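Local coordinates for UDP-galactopyranose mutase (Deinococcus radiodurans, PDB 3HDQ), which probably catalyses the interconversion of UDP-galactopyranose and UDP-galactofuranose, binding FAD as its cofactor, at residues L44-A49 with F95-R100; F87-K92 with N372-V377; P106-V111 with T213-P218. All coordinates share one frame; numbering follows the deposited sequence.

Interaction 1. Residues L44-A49 with F95-R100; sequences LAERLA and FEYLSR
Arg47 and Tyr97 carry the nearest CA atoms of segments 44-49 and 95-100, yet these are still 10.6 Å apart, so long side chains must bridge the gap. Glu46 is the hub. Its CG lies anti to the backbone N (chi1 -175°), and both carboxylate oxygens take two donors each. OE1 of Glu46 accepts from Tyr97 OH at 2.7 Å on its anti side, while Arg47 NE, 2.8 Å from the same Glu46 OE1, arrives on the syn side and from the other face of the carboxylate. Arg47 NH1 completes a side-on grip with a nearly straight bond (177°) to Glu46 OE2. Helix 39-50 follows the first strand of the Rossmann-like fold, and its opening residues Phe39 and Ala40 bind FAD; the salt-bridge network of Glu46, Arg47 and Arg100, with Tyr97 hydrogen-bonded to it, links that helix to 92-99 and the residue after it. Arg100, at the more exposed margin, sends NH1 to Glu46 OE2 at 3.1 Å from above the carboxylate plane (48° out of it). This leaves Arg47 NH1 and Arg100 NH1 only 3.2 Å apart, a like-charge approach that the shared carboxylate probably offsets. An alanine in place of Glu46 would probably leave Tyr97 OH without this acceptor and two guanidinium groups close together without their common anion. Elsewhere, Arg47 touches Phe384 and Tyr97 touches Leu381, both of helix 373-388.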
loop_
_atom_site.group_PDB
_atom_site.type_symbol
_atom_site.label_atom_id
_atom_site.label_comp_id
_atom_site.label_asym_id
_atom_site.label_seq_id
_atom_site.Cartn_x
_atom_site.Cartn_y
_atom_site.Cartn_z
ATOM N N LEU A 44 8.350 12.800 -13.236
ATOM C CA LEU A 44 8.295 14.261 -13.298
ATOM C C LEU A 44 7.997 14.888 -11.922
ATOM O O LEU A 44 8.518 15.952 -11.582
ATOM C CB LEU A 44 7.314 14.727 -14.373
ATOM C CG LEU A 44 7.927 14.727 -15.780
ATOM C CD1 LEU A 44 6.873 14.564 -16.868
ATOM C CD2 LEU A 44 8.754 16.009 -16.001
ATOM N N ALA A 45 7.194 14.208 -11.115
ATOM C CA ALA A 45 6.954 14.692 -9.761
ATOM C C ALA A 45 8.255 14.686 -8.965
ATOM O O ALA A 45 8.555 15.631 -8.238
ATOM C CB ALA A 45 5.891 13.860 -9.068
ATOM N N GLU A 46 9.038 13.623 -9.113
ATOM C CA GLU A 46 10.295 13.509 -8.370
ATOM C C GLU A 46 11.323 14.556 -8.810
ATOM O O GLU A 46 11.936 15.222 -7.973
ATOM C CB GLU A 46 10.879 12.092 -8.495
ATOM C CG GLU A 46 12.127 11.851 -7.648
ATOM C CD GLU A 46 13.408 12.293 -8.342
ATOM O OE1 GLU A 46 13.518 12.122 -9.576
ATOM O OE2 GLU A 46 14.310 12.807 -7.653
ATOM N N ARG A 47 11.512 14.682 -10.125
ATOM C CA ARG A 47 12.450 15.652 -10.683
ATOM C C ARG A 47 12.070 17.087 -10.320
ATOM O O ARG A 47 12.898 17.835 -9.829
ATOM C CB ARG A 47 12.550 15.508 -12.202
ATOM C CG ARG A 47 13.188 14.198 -12.666
ATOM C CD ARG A 47 14.704 14.186 -12.430
ATOM N NE ARG A 47 15.024 14.022 -11.016
ATOM C CZ ARG A 47 16.125 14.486 -10.437
ATOM N NH1 ARG A 47 16.328 14.290 -9.138
ATOM N NH2 ARG A 47 17.013 15.157 -11.155
ATOM N N LEU A 48 10.820 17.466 -10.565
ATOM C CA LEU A 48 10.383 18.826 -10.269
ATOM C C LEU A 48 10.518 19.110 -8.759
ATOM O O LEU A 48 10.946 20.194 -8.352
ATOM C CB LEU A 48 8.942 19.063 -10.742
ATOM C CG LEU A 48 8.535 19.541 -12.154
ATOM C CD1 LEU A 48 9.572 20.441 -12.828
ATOM C CD2 LEU A 48 8.091 18.415 -13.081
ATOM N N ALA A 49 10.184 18.115 -7.936
ATOM C CA ALA A 49 10.246 18.262 -6.478
ATOM C C ALA A 49 11.664 18.546 -5.990
ATOM O O ALA A 49 11.871 19.365 -5.082
ATOM C CB ALA A 49 9.708 17.019 -5.797
ATOM N N PHE A 95 18.375 3.064 -16.137
ATOM C CA PHE A 95 18.674 2.070 -15.120
ATOM C C PHE A 95 19.279 2.703 -13.856
ATOM O O PHE A 95 18.877 2.382 -12.735
ATOM C CB PHE A 95 19.545 0.932 -15.663
ATOM C CG PHE A 95 19.784 -0.161 -14.662
ATOM C CD1 PHE A 95 20.993 -0.253 -13.987
ATOM C CD2 PHE A 95 18.780 -1.074 -14.365
ATOM C CE1 PHE A 95 21.203 -1.247 -13.047
ATOM C CE2 PHE A 95 18.977 -2.062 -13.425
ATOM C CZ PHE A 95 20.195 -2.154 -12.765
ATOM N N GLU A 96 20.210 3.633 -14.025
ATOM C CA GLU A 96 20.803 4.273 -12.855
ATOM C C GLU A 96 19.821 5.201 -12.119
ATOM O O GLU A 96 19.781 5.229 -10.892
ATOM C CB GLU A 96 22.120 4.973 -13.216
ATOM C CG GLU A 96 23.194 3.954 -13.647
ATOM C CD GLU A 96 24.594 4.525 -13.746
ATOM O OE1 GLU A 96 24.743 5.725 -14.062
ATOM O OE2 GLU A 96 25.550 3.756 -13.514
ATOM N N TYR A 97 19.010 5.936 -12.867
ATOM C CA TYR A 97 18.009 6.795 -12.257
ATOM C C TYR A 97 17.099 5.996 -11.317
ATOM O O TYR A 97 16.961 6.318 -10.138
ATOM C CB TYR A 97 17.189 7.492 -13.332
ATOM C CG TYR A 97 15.997 8.201 -12.770
ATOM C CD1 TYR A 97 16.133 9.436 -12.158
ATOM C CD2 TYR A 97 14.737 7.626 -12.831
ATOM C CE1 TYR A 97 15.051 10.080 -11.622
ATOM C CE2 TYR A 97 13.650 8.262 -12.302
ATOM C CZ TYR A 97 13.809 9.495 -11.696
ATOM O OH TYR A 97 12.715 10.141 -11.157
ATOM N N LEU A 98 16.509 4.934 -11.844
ATOM C CA LEU A 98 15.647 4.061 -11.061
ATOM C C LEU A 98 16.369 3.427 -9.868
ATOM O O LEU A 98 15.747 3.129 -8.849
ATOM C CB LEU A 98 15.060 2.974 -11.959
ATOM C CG LEU A 98 13.603 3.116 -12.387
ATOM C CD1 LEU A 98 13.091 4.543 -12.267
ATOM C CD2 LEU A 98 13.404 2.564 -13.788
ATOM N N SER A 99 17.675 3.220 -10.003
ATOM C CA SER A 99 18.474 2.606 -8.948
ATOM C C SER A 99 18.541 3.496 -7.717
ATOM O O SER A 99 18.865 3.026 -6.623
ATOM C CB SER A 99 19.893 2.295 -9.449
ATOM O OG SER A 99 19.887 1.142 -10.281
ATOM N N ARG A 100 18.241 4.782 -7.900
ATOM C CA ARG A 100 18.145 5.693 -6.764
ATOM C C ARG A 100 16.982 5.304 -5.837
ATOM O O ARG A 100 16.974 5.672 -4.670
ATOM C CB ARG A 100 17.973 7.149 -7.229
ATOM C CG ARG A 100 19.001 7.650 -8.265
ATOM C CD ARG A 100 18.702 9.110 -8.637
ATOM N NE ARG A 100 18.476 9.904 -7.427
ATOM C CZ ARG A 100 17.607 10.908 -7.319
ATOM N NH1 ARG A 100 16.857 11.269 -8.349
ATOM N NH2 ARG A 100 17.480 11.551 -6.166
#

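Interaction 2. Residues F87-K92 with N372-V377; sequences FHTNSK and NMDQVV. With FAD (flavin-adenine dinucleotide), chain L.
Asn372, the residue just before helix 373-388, meets His88; the N-terminal end of that helix is aimed at the pyrimidine side of the flavin, as is familiar from FAD-binding Rossmann-like folds. Asn372 ND2 lies at the edge of the imidazole, 3.5 Å from His88 CE1, and a water joins Asn372 OD1, weakly, to His88 NE2. Both polar ends have further partners: Arg198 bonds to Asn372 OD1, and Asp212 to His88 ND1. Met373 N donates to FAD O2 at 2.8 Å (161°), where the helix end would probably help stabilise negative charge on the N1-C2=O2 side of a reduced flavin. Its flexible thioether chain bends at chi3 and lays Met373 CE over one face of the flavin pyrimidine, 3.4 Å from FAD C2 and 4.1 Å from Phe87 CB. Asp374 turns CG between its own N and carbonyl carbon (chi1 71°). Thr89 OG1 donates to Asp374 OD1 at 2.7 Å on the anti side, and the same threonine oxygen accepts from Ser91 N at 2.9 Å in an ST turn; a hydroxyl suits this double role. Two further waters link Asp374 OD1 to Asn90 N and Ser91 OG. Asp374 CB packs 3.9 Å from Phe87 CE1, the ring plane standing 89° from that of the carboxylate. Gln375 OE1 accepts from Asn372 N, and Val376 brings CG1 to 3.7 Å from FAD O2P.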
loop_
_atom_site.group_PDB
_atom_site.type_symbol
_atom_site.label_atom_id
_atom_site.label_comp_id
_atom_site.label_asym_id
_atom_site.label_seq_id
_atom_site.Cartn_x
_atom_site.Cartn_y
_atom_site.Cartn_z
ATOM N N PHE A 87 10.784 -5.363 -15.974
ATOM C CA PHE A 87 11.602 -4.205 -16.302
ATOM C C PHE A 87 12.825 -4.565 -17.139
ATOM O O PHE A 87 13.554 -5.506 -16.825
ATOM C CB PHE A 87 12.045 -3.404 -15.072
ATOM C CG PHE A 87 12.819 -2.167 -15.438
ATOM C CD1 PHE A 87 12.155 -1.012 -15.825
ATOM C CD2 PHE A 87 14.208 -2.177 -15.464
ATOM C CE1 PHE A 87 12.869 0.124 -16.205
ATOM C CE2 PHE A 87 14.923 -1.048 -15.832
ATOM C CZ PHE A 87 14.252 0.106 -16.207
ATOM N N HIS A 88 13.042 -3.816 -18.215
ATOM C CA HIS A 88 14.194 -4.054 -19.075
ATOM C C HIS A 88 14.607 -2.779 -19.778
ATOM O O HIS A 88 13.767 -2.011 -20.221
ATOM C CB HIS A 88 13.902 -5.151 -20.106
ATOM C CG HIS A 88 12.768 -4.828 -21.026
ATOM N ND1 HIS A 88 12.958 -4.259 -22.268
ATOM C CD2 HIS A 88 11.430 -4.983 -20.884
ATOM C CE1 HIS A 88 11.786 -4.080 -22.851
ATOM N NE2 HIS A 88 10.842 -4.507 -22.031
ATOM N N THR A 89 15.903 -2.546 -19.893
ATOM C CA THR A 89 16.333 -1.394 -20.664
ATOM C C THR A 89 17.727 -1.562 -21.253
ATOM O O THR A 89 18.523 -2.385 -20.779
ATOM C CB THR A 89 16.279 -0.097 -19.829
ATOM O OG1 THR A 89 16.485 1.036 -20.684
ATOM C CG2 THR A 89 17.336 -0.123 -18.736
ATOM N N ASN A 90 17.995 -0.785 -22.303
ATOM C CA ASN A 90 19.339 -0.626 -22.837
ATOM C C ASN A 90 19.956 0.690 -22.397
ATOM O O ASN A 90 21.135 0.937 -22.651
ATOM C CB ASN A 90 19.330 -0.700 -24.363
ATOM C CG ASN A 90 19.204 -2.123 -24.874
ATOM O OD1 ASN A 90 19.960 -3.010 -24.460
ATOM N ND2 ASN A 90 18.236 -2.353 -25.767
ATOM N N SER A 91 19.161 1.543 -21.746
ATOM C CA SER A 91 19.660 2.849 -21.325
ATOM C C SER A 91 20.251 2.785 -19.929
ATOM O O SER A 91 19.550 2.530 -18.951
ATOM C CB SER A 91 18.558 3.894 -21.385
ATOM O OG SER A 91 17.768 3.676 -22.543
ATOM N N LYS A 92 21.548 3.039 -19.847
ATOM C CA LYS A 92 22.259 2.977 -18.585
ATOM C C LYS A 92 21.754 4.066 -17.636
ATOM O O LYS A 92 21.632 3.837 -16.425
ATOM C CB LYS A 92 23.764 3.070 -18.846
ATOM C CG LYS A 92 24.661 3.152 -17.633
ATOM C CD LYS A 92 26.115 3.155 -18.096
ATOM C CE LYS A 92 27.084 3.196 -16.939
ATOM N NZ LYS A 92 26.884 4.436 -16.133
ATOM N N ASN A 372 7.396 0.946 -23.554
ATOM C CA ASN A 372 7.690 0.132 -22.374
ATOM C C ASN A 372 8.014 1.055 -21.199
ATOM O O ASN A 372 8.150 2.267 -21.375
ATOM C CB ASN A 372 8.859 -0.833 -22.635
ATOM C CG ASN A 372 8.610 -1.749 -23.822
ATOM O OD1 ASN A 372 7.515 -2.291 -23.983
ATOM N ND2 ASN A 372 9.627 -1.924 -24.663
ATOM N N MET A 373 8.166 0.489 -20.006
ATOM C CA MET A 373 8.430 1.306 -18.830
ATOM C C MET A 373 9.673 2.184 -19.002
ATOM O O MET A 373 9.629 3.394 -18.755
ATOM C CB MET A 373 8.537 0.442 -17.565
ATOM C CG MET A 373 7.238 -0.225 -17.155
ATOM S SD MET A 373 7.410 -1.269 -15.678
ATOM C CE MET A 373 8.188 -2.734 -16.377
ATOM N N ASP A 374 10.783 1.580 -19.412
ATOM C CA ASP A 374 12.022 2.337 -19.516
ATOM C C ASP A 374 11.887 3.526 -20.471
ATOM O O ASP A 374 12.410 4.600 -20.189
ATOM C CB ASP A 374 13.196 1.439 -19.914
ATOM C CG ASP A 374 13.121 0.977 -21.355
ATOM O OD1 ASP A 374 14.138 1.067 -22.066
ATOM O OD2 ASP A 374 12.043 0.516 -21.775
ATOM N N GLN A 375 11.185 3.329 -21.588
ATOM C CA GLN A 375 10.978 4.393 -22.579
ATOM C C GLN A 375 10.140 5.521 -22.011
ATOM O O GLN A 375 10.387 6.689 -22.304
ATOM C CB GLN A 375 10.288 3.851 -23.836
ATOM C CG GLN A 375 11.106 2.828 -24.605
ATOM C CD GLN A 375 10.315 2.193 -25.731
ATOM O OE1 GLN A 375 9.350 1.456 -25.497
ATOM N NE2 GLN A 375 10.719 2.474 -26.960
ATOM N N VAL A 376 9.139 5.182 -21.203
ATOM C CA VAL A 376 8.382 6.235 -20.532
ATOM C C VAL A 376 9.272 7.003 -19.550
ATOM O O VAL A 376 9.236 8.230 -19.528
ATOM C CB VAL A 376 7.091 5.735 -19.857
ATOM C CG1 VAL A 376 6.474 6.842 -18.998
ATOM C CG2 VAL A 376 6.094 5.282 -20.927
ATOM N N VAL A 377 10.084 6.298 -18.764
ATOM C CA VAL A 377 11.019 6.988 -17.882
ATOM C C VAL A 377 11.912 7.952 -18.690
ATOM O O VAL A 377 12.073 9.118 -18.332
ATOM C CB VAL A 377 11.880 6.017 -17.042
ATOM C CG1 VAL A 377 12.947 6.781 -16.289
ATOM C CG2 VAL A 377 11.014 5.228 -16.054
HETATM P PA FAD L . 0.042 4.736 -16.757
HETATM O O1A FAD L . 0.571 3.689 -15.968
HETATM O O2A FAD L . -1.057 4.257 -17.488
HETATM O O5B FAD L . -0.408 5.839 -15.769
HETATM C C5B FAD L . -1.197 6.918 -16.101
HETATM C C4B FAD L . -2.048 7.220 -14.911
HETATM O O4B FAD L . -2.860 8.308 -15.171
HETATM C C3B FAD L . -2.977 6.058 -14.655
HETATM O O3B FAD L . -2.746 5.442 -13.433
HETATM C C2B FAD L . -4.340 6.663 -14.678
HETATM O O2B FAD L . -5.087 6.155 -13.640
HETATM C C1B FAD L . -4.063 8.130 -14.526
HETATM N N9A FAD L . -5.151 8.940 -15.063
HETATM C C8A FAD L . -5.687 8.919 -16.289
HETATM N N7A FAD L . -6.655 9.796 -16.367
HETATM C C5A FAD L . -6.766 10.399 -15.194
HETATM C C6A FAD L . -7.596 11.382 -14.704
HETATM N N6A FAD L . -8.389 12.027 -15.489
HETATM N N1A FAD L . -7.474 11.806 -13.429
HETATM C C2A FAD L . -6.545 11.254 -12.623
HETATM N N3A FAD L . -5.732 10.291 -13.104
HETATM C C4A FAD L . -5.839 9.857 -14.358
HETATM N N1 FAD L . 6.365 -2.371 -19.836
HETATM C C2 FAD L . 7.578 -2.920 -19.716
HETATM O O2 FAD L . 8.570 -2.261 -19.798
HETATM N N3 FAD L . 7.657 -4.235 -19.491
HETATM C C4 FAD L . 6.535 -4.986 -19.384
HETATM O O4 FAD L . 6.590 -6.153 -19.185
HETATM C C4X FAD L . 5.325 -4.412 -19.524
HETATM N N5 FAD L . 4.217 -5.174 -19.433
HETATM C C5X FAD L . 3.005 -4.598 -19.568
HETATM C C6 FAD L . 1.881 -5.380 -19.460
HETATM C C7 FAD L . 0.647 -4.808 -19.593
HETATM C C7M FAD L . -0.568 -5.634 -19.487
HETATM C C8 FAD L . 0.532 -3.467 -19.815
HETATM C C8M FAD L . -0.829 -2.899 -19.961
HETATM C C9 FAD L . 1.663 -2.682 -19.915
HETATM C C9A FAD L . 2.910 -3.242 -19.798
HETATM N N10 FAD L . 4.041 -2.483 -19.884
HETATM C C10 FAD L . 5.240 -3.086 -19.752
HETATM C "C1'" FAD L . 3.990 -1.044 -20.248
HETATM C "C2'" FAD L . 3.859 -0.125 -19.055
HETATM O "O2'" FAD L . 2.652 -0.441 -18.459
HETATM C "C3'" FAD L . 3.830 1.352 -19.433
HETATM O "O3'" FAD L . 4.974 1.822 -19.996
HETATM C "C4'" FAD L . 3.835 2.200 -18.215
HETATM O "O4'" FAD L . 3.206 1.425 -17.241
HETATM C "C5'" FAD L . 3.113 3.475 -18.536
HETATM O "O5'" FAD L . 3.385 4.536 -17.698
HETATM P P FAD L . 2.494 5.803 -17.788
HETATM O O1P FAD L . 2.781 6.649 -16.697
HETATM O O2P FAD L . 2.833 6.459 -18.993
HETATM O O3P FAD L . 1.003 5.348 -17.825
HETATM O O HOH W 1 10.784 -1.520 -19.247
HETATM O O HOH W 2 8.238 -4.713 -22.699
HETATM O O HOH W 3 15.685 -0.150 -24.007
HETATM O O HOH W 4 14.604 3.811 -22.769
#

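Interaction 3. Residues P106-V111 with T213-P218; sequences PYQHRV and TYQAMP. With GDU (galactose-uridine-5'-diphosphate), chain K.
Tyr107 and Gln215 supply the backbone bond of this contact: Tyr107 N donates almost straight (178°) to Gln215 O at 3.3 Å. Next to it, Pro106 and Ala216 form an antiparallel non-hydrogen-bonded pair, a place where proline's missing N-H costs nothing to this partner; Pro106 CA lies 4.0 Å from the small Ala216 CB. Among apolar contacts, Tyr107, its CG anti to the backbone N (chi1 173°), and Met217 run alongside each other in the same direction, with CD2 of Tyr107 4.0 Å from CG of Met217. Gln108 and Gln215 cross at about a right angle, Gln215 OE1 reaching 3.5 Å from Gln108 CA. Gln215 NE2 donates to the carbonyls of Phe210 and Asp212, which fixes the amide; one water lies within hydrogen-bonding distance of Gln215 OE1 and His109 O. Two hydrogen bonds lead to the substrate: Tyr107 OH to His109 ND1 at 2.7 Å, so the tyrosine probably helps to hold the imidazole, and His109 NE2 to GDU O6' at 3.2 Å. Around the contact, strand 214-218 runs between strands 88-89 and 104-106, His109 leans on Thr294 of strand 294-296, and Tyr107 and Met217 both pack against Ile312 of helix 309-313.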
loop_
_atom_site.group_PDB
_atom_site.type_symbol
_atom_site.label_atom_id
_atom_site.label_comp_id
_atom_site.label_asym_id
_atom_site.label_seq_id
_atom_site.Cartn_x
_atom_site.Cartn_y
_atom_site.Cartn_z
ATOM N N PRO A 106 18.162 -9.590 -10.226
ATOM C CA PRO A 106 18.436 -9.882 -11.635
ATOM C C PRO A 106 17.454 -10.907 -12.189
ATOM O O PRO A 106 17.182 -11.921 -11.545
ATOM C CB PRO A 106 19.852 -10.470 -11.604
ATOM C CG PRO A 106 20.443 -9.965 -10.323
ATOM C CD PRO A 106 19.299 -9.942 -9.359
ATOM N N TYR A 107 16.931 -10.646 -13.380
ATOM C CA TYR A 107 15.930 -11.519 -13.970
ATOM C C TYR A 107 15.825 -11.282 -15.470
ATOM O O TYR A 107 15.670 -10.154 -15.928
ATOM C CB TYR A 107 14.575 -11.288 -13.311
ATOM C CG TYR A 107 13.414 -12.021 -13.950
ATOM C CD1 TYR A 107 13.269 -13.396 -13.810
ATOM C CD2 TYR A 107 12.443 -11.328 -14.666
ATOM C CE1 TYR A 107 12.199 -14.059 -14.380
ATOM C CE2 TYR A 107 11.367 -11.978 -15.234
ATOM C CZ TYR A 107 11.243 -13.346 -15.087
ATOM O OH TYR A 107 10.166 -13.999 -15.652
ATOM N N GLN A 108 15.934 -12.365 -16.227
ATOM C CA GLN A 108 15.766 -12.317 -17.664
ATOM C C GLN A 108 14.549 -13.176 -18.004
ATOM O O GLN A 108 14.597 -14.404 -17.914
ATOM C CB GLN A 108 17.043 -12.798 -18.355
ATOM C CG GLN A 108 18.285 -12.034 -17.920
ATOM C CD GLN A 108 19.576 -12.568 -18.541
ATOM O OE1 GLN A 108 19.779 -13.782 -18.628
ATOM N NE2 GLN A 108 20.463 -11.653 -18.964
ATOM N N HIS A 109 13.450 -12.499 -18.342
ATOM C CA HIS A 109 12.137 -13.100 -18.602
ATOM C C HIS A 109 12.192 -14.041 -19.804
ATOM O O HIS A 109 12.854 -13.757 -20.793
ATOM C CB HIS A 109 11.140 -11.952 -18.858
ATOM C CG HIS A 109 9.695 -12.359 -18.945
ATOM N ND1 HIS A 109 9.037 -13.023 -17.934
ATOM C CD2 HIS A 109 8.761 -12.110 -19.897
ATOM C CE1 HIS A 109 7.769 -13.201 -18.272
ATOM N NE2 HIS A 109 7.575 -12.649 -19.459
ATOM N N ARG A 110 11.489 -15.162 -19.711
ATOM C CA ARG A 110 11.413 -16.109 -20.811
ATOM C C ARG A 110 9.974 -16.518 -21.037
ATOM O O ARG A 110 9.240 -16.816 -20.092
ATOM C CB ARG A 110 12.287 -17.336 -20.555
ATOM C CG ARG A 110 13.773 -17.022 -20.638
ATOM C CD ARG A 110 14.612 -18.210 -20.242
ATOM N NE ARG A 110 16.006 -18.065 -20.644
ATOM C CZ ARG A 110 16.976 -17.592 -19.873
ATOM N NH1 ARG A 110 16.715 -17.178 -18.645
ATOM N NH2 ARG A 110 18.212 -17.518 -20.342
ATOM N N VAL A 111 9.575 -16.505 -22.303
ATOM C CA VAL A 111 8.207 -16.798 -22.683
ATOM C C VAL A 111 8.160 -18.029 -23.585
ATOM O O VAL A 111 9.016 -18.208 -24.459
ATOM C CB VAL A 111 7.579 -15.598 -23.411
ATOM C CG1 VAL A 111 6.106 -15.883 -23.769
ATOM C CG2 VAL A 111 7.742 -14.312 -22.573
ATOM N N THR A 213 20.550 -4.946 -22.269
ATOM C CA THR A 213 21.675 -4.964 -21.332
ATOM C C THR A 213 21.290 -5.062 -19.837
ATOM O O THR A 213 21.904 -5.822 -19.077
ATOM C CB THR A 213 22.546 -3.701 -21.532
ATOM O OG1 THR A 213 22.863 -3.565 -22.922
ATOM C CG2 THR A 213 23.846 -3.779 -20.721
ATOM N N TYR A 214 20.296 -4.282 -19.419
ATOM C CA TYR A 214 19.854 -4.261 -18.017
ATOM C C TYR A 214 18.499 -4.925 -17.872
ATOM O O TYR A 214 17.485 -4.375 -18.299
ATOM C CB TYR A 214 19.799 -2.825 -17.481
ATOM C CG TYR A 214 21.103 -2.095 -17.717
ATOM C CD1 TYR A 214 21.250 -1.226 -18.796
ATOM C CD2 TYR A 214 22.204 -2.315 -16.894
ATOM C CE1 TYR A 214 22.449 -0.570 -19.035
ATOM C CE2 TYR A 214 23.406 -1.672 -17.121
ATOM C CZ TYR A 214 23.525 -0.795 -18.194
ATOM O OH TYR A 214 24.722 -0.153 -18.428
ATOM N N GLN A 215 18.492 -6.116 -17.278
ATOM C CA GLN A 215 17.254 -6.840 -17.004
ATOM C C GLN A 215 17.193 -7.221 -15.531
ATOM O O GLN A 215 18.003 -8.028 -15.049
ATOM C CB GLN A 215 17.135 -8.073 -17.904
ATOM C CG GLN A 215 17.186 -7.759 -19.400
ATOM C CD GLN A 215 16.895 -8.975 -20.284
ATOM O OE1 GLN A 215 15.982 -9.759 -20.011
ATOM N NE2 GLN A 215 17.669 -9.124 -21.360
ATOM N N ALA A 216 16.233 -6.641 -14.817
ATOM C CA ALA A 216 16.139 -6.828 -13.372
ATOM C C ALA A 216 14.834 -6.266 -12.807
ATOM O O ALA A 216 14.278 -5.310 -13.330
ATOM C CB ALA A 216 17.350 -6.198 -12.675
ATOM N N MET A 217 14.349 -6.877 -11.736
ATOM C CA MET A 217 13.095 -6.483 -11.128
ATOM C C MET A 217 13.354 -5.723 -9.825
ATOM O O MET A 217 14.290 -6.040 -9.094
ATOM C CB MET A 217 12.221 -7.721 -10.865
ATOM C CG MET A 217 11.688 -8.398 -12.125
ATOM S SD MET A 217 10.484 -7.411 -13.048
ATOM C CE MET A 217 9.237 -7.127 -11.790
ATOM N N PRO A 218 12.545 -4.688 -9.552
ATOM C CA PRO A 218 12.687 -3.986 -8.275
ATOM C C PRO A 218 12.616 -4.989 -7.120
ATOM O O PRO A 218 11.627 -5.726 -6.989
ATOM C CB PRO A 218 11.490 -3.035 -8.268
ATOM C CG PRO A 218 11.239 -2.750 -9.712
ATOM C CD PRO A 218 11.571 -4.035 -10.446
HETATM N N1 GDU K . 2.881 -11.166 -30.780
HETATM C C2 GDU K . 2.447 -12.274 -31.167
HETATM N N3 GDU K . 2.521 -13.478 -30.789
HETATM C C4 GDU K . 3.244 -13.633 -29.666
HETATM C C5 GDU K . 3.841 -12.422 -29.053
HETATM C C6 GDU K . 3.625 -11.228 -29.639
HETATM O O2 GDU K . 1.651 -12.147 -32.337
HETATM O O4 GDU K . 3.384 -14.739 -29.147
HETATM C C1D GDU K . 2.597 -9.915 -31.423
HETATM C C2D GDU K . 1.245 -9.224 -31.124
HETATM O O2D GDU K . 0.810 -8.391 -32.191
HETATM C C3D GDU K . 1.606 -8.433 -29.884
HETATM C C4D GDU K . 2.937 -7.850 -30.356
HETATM O O4D GDU K . 3.558 -8.882 -31.129
HETATM O O3D GDU K . 0.619 -7.448 -29.593
HETATM C C5D GDU K . 3.785 -7.159 -29.299
HETATM O O5D GDU K . 4.110 -8.211 -28.372
HETATM P PA GDU K . 4.331 -7.940 -26.814
HETATM O O1A GDU K . 4.960 -9.156 -26.225
HETATM O O2A GDU K . 5.256 -6.804 -26.678
HETATM O O3A GDU K . 2.936 -7.736 -26.083
HETATM P PB GDU K . 2.781 -6.884 -24.758
HETATM O O1B GDU K . 1.320 -6.979 -24.523
HETATM O O2B GDU K . 3.116 -5.441 -24.842
HETATM O O3B GDU K . 3.489 -7.547 -23.478
HETATM C "C1'" GDU K . 3.884 -7.037 -22.190
HETATM C "C2'" GDU K . 5.272 -6.376 -22.316
HETATM C "C3'" GDU K . 6.158 -7.393 -23.072
HETATM C "C4'" GDU K . 6.389 -8.613 -22.130
HETATM C "C5'" GDU K . 5.006 -9.132 -21.646
HETATM C "C6'" GDU K . 5.101 -10.157 -20.480
HETATM O "O2'" GDU K . 5.192 -5.087 -22.952
HETATM O "O3'" GDU K . 7.391 -6.745 -23.462
HETATM O "O4'" GDU K . 7.206 -8.173 -21.025
HETATM O "O5'" GDU K . 3.972 -8.171 -21.293
HETATM O "O6'" GDU K . 4.990 -11.528 -20.933
HETATM O O HOH W 5 13.648 -9.746 -18.370
HETATM O O HOH W 6 20.539 -8.715 -19.067
HETATM O O HOH W 7 14.500 -11.511 -21.294
#

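The three contacts adjoin one another, from helices 39-50 and 92-99 to the substrate. Interaction 1 centres 13 Å from interaction 2, and the two share packing, with Leu98 CD2 3.5 Å from Phe87 CE1. Interaction 2 lies 12 Å, centre to centre, from interaction 3, and strands 88-89 and 214-218 join them: Thr89 N and Tyr214 O, 2.9 Å apart, are probably hydrogen-bonded. Phe95 packs against Tyr214, so interactions 1 and 3 also touch, although their centres are 20 Å apart. Interaction 2 meets the flavin directly and interaction 3 the galactose, whereas in interaction 1 the side chain of Tyr97 stays about 12 Å from FAD.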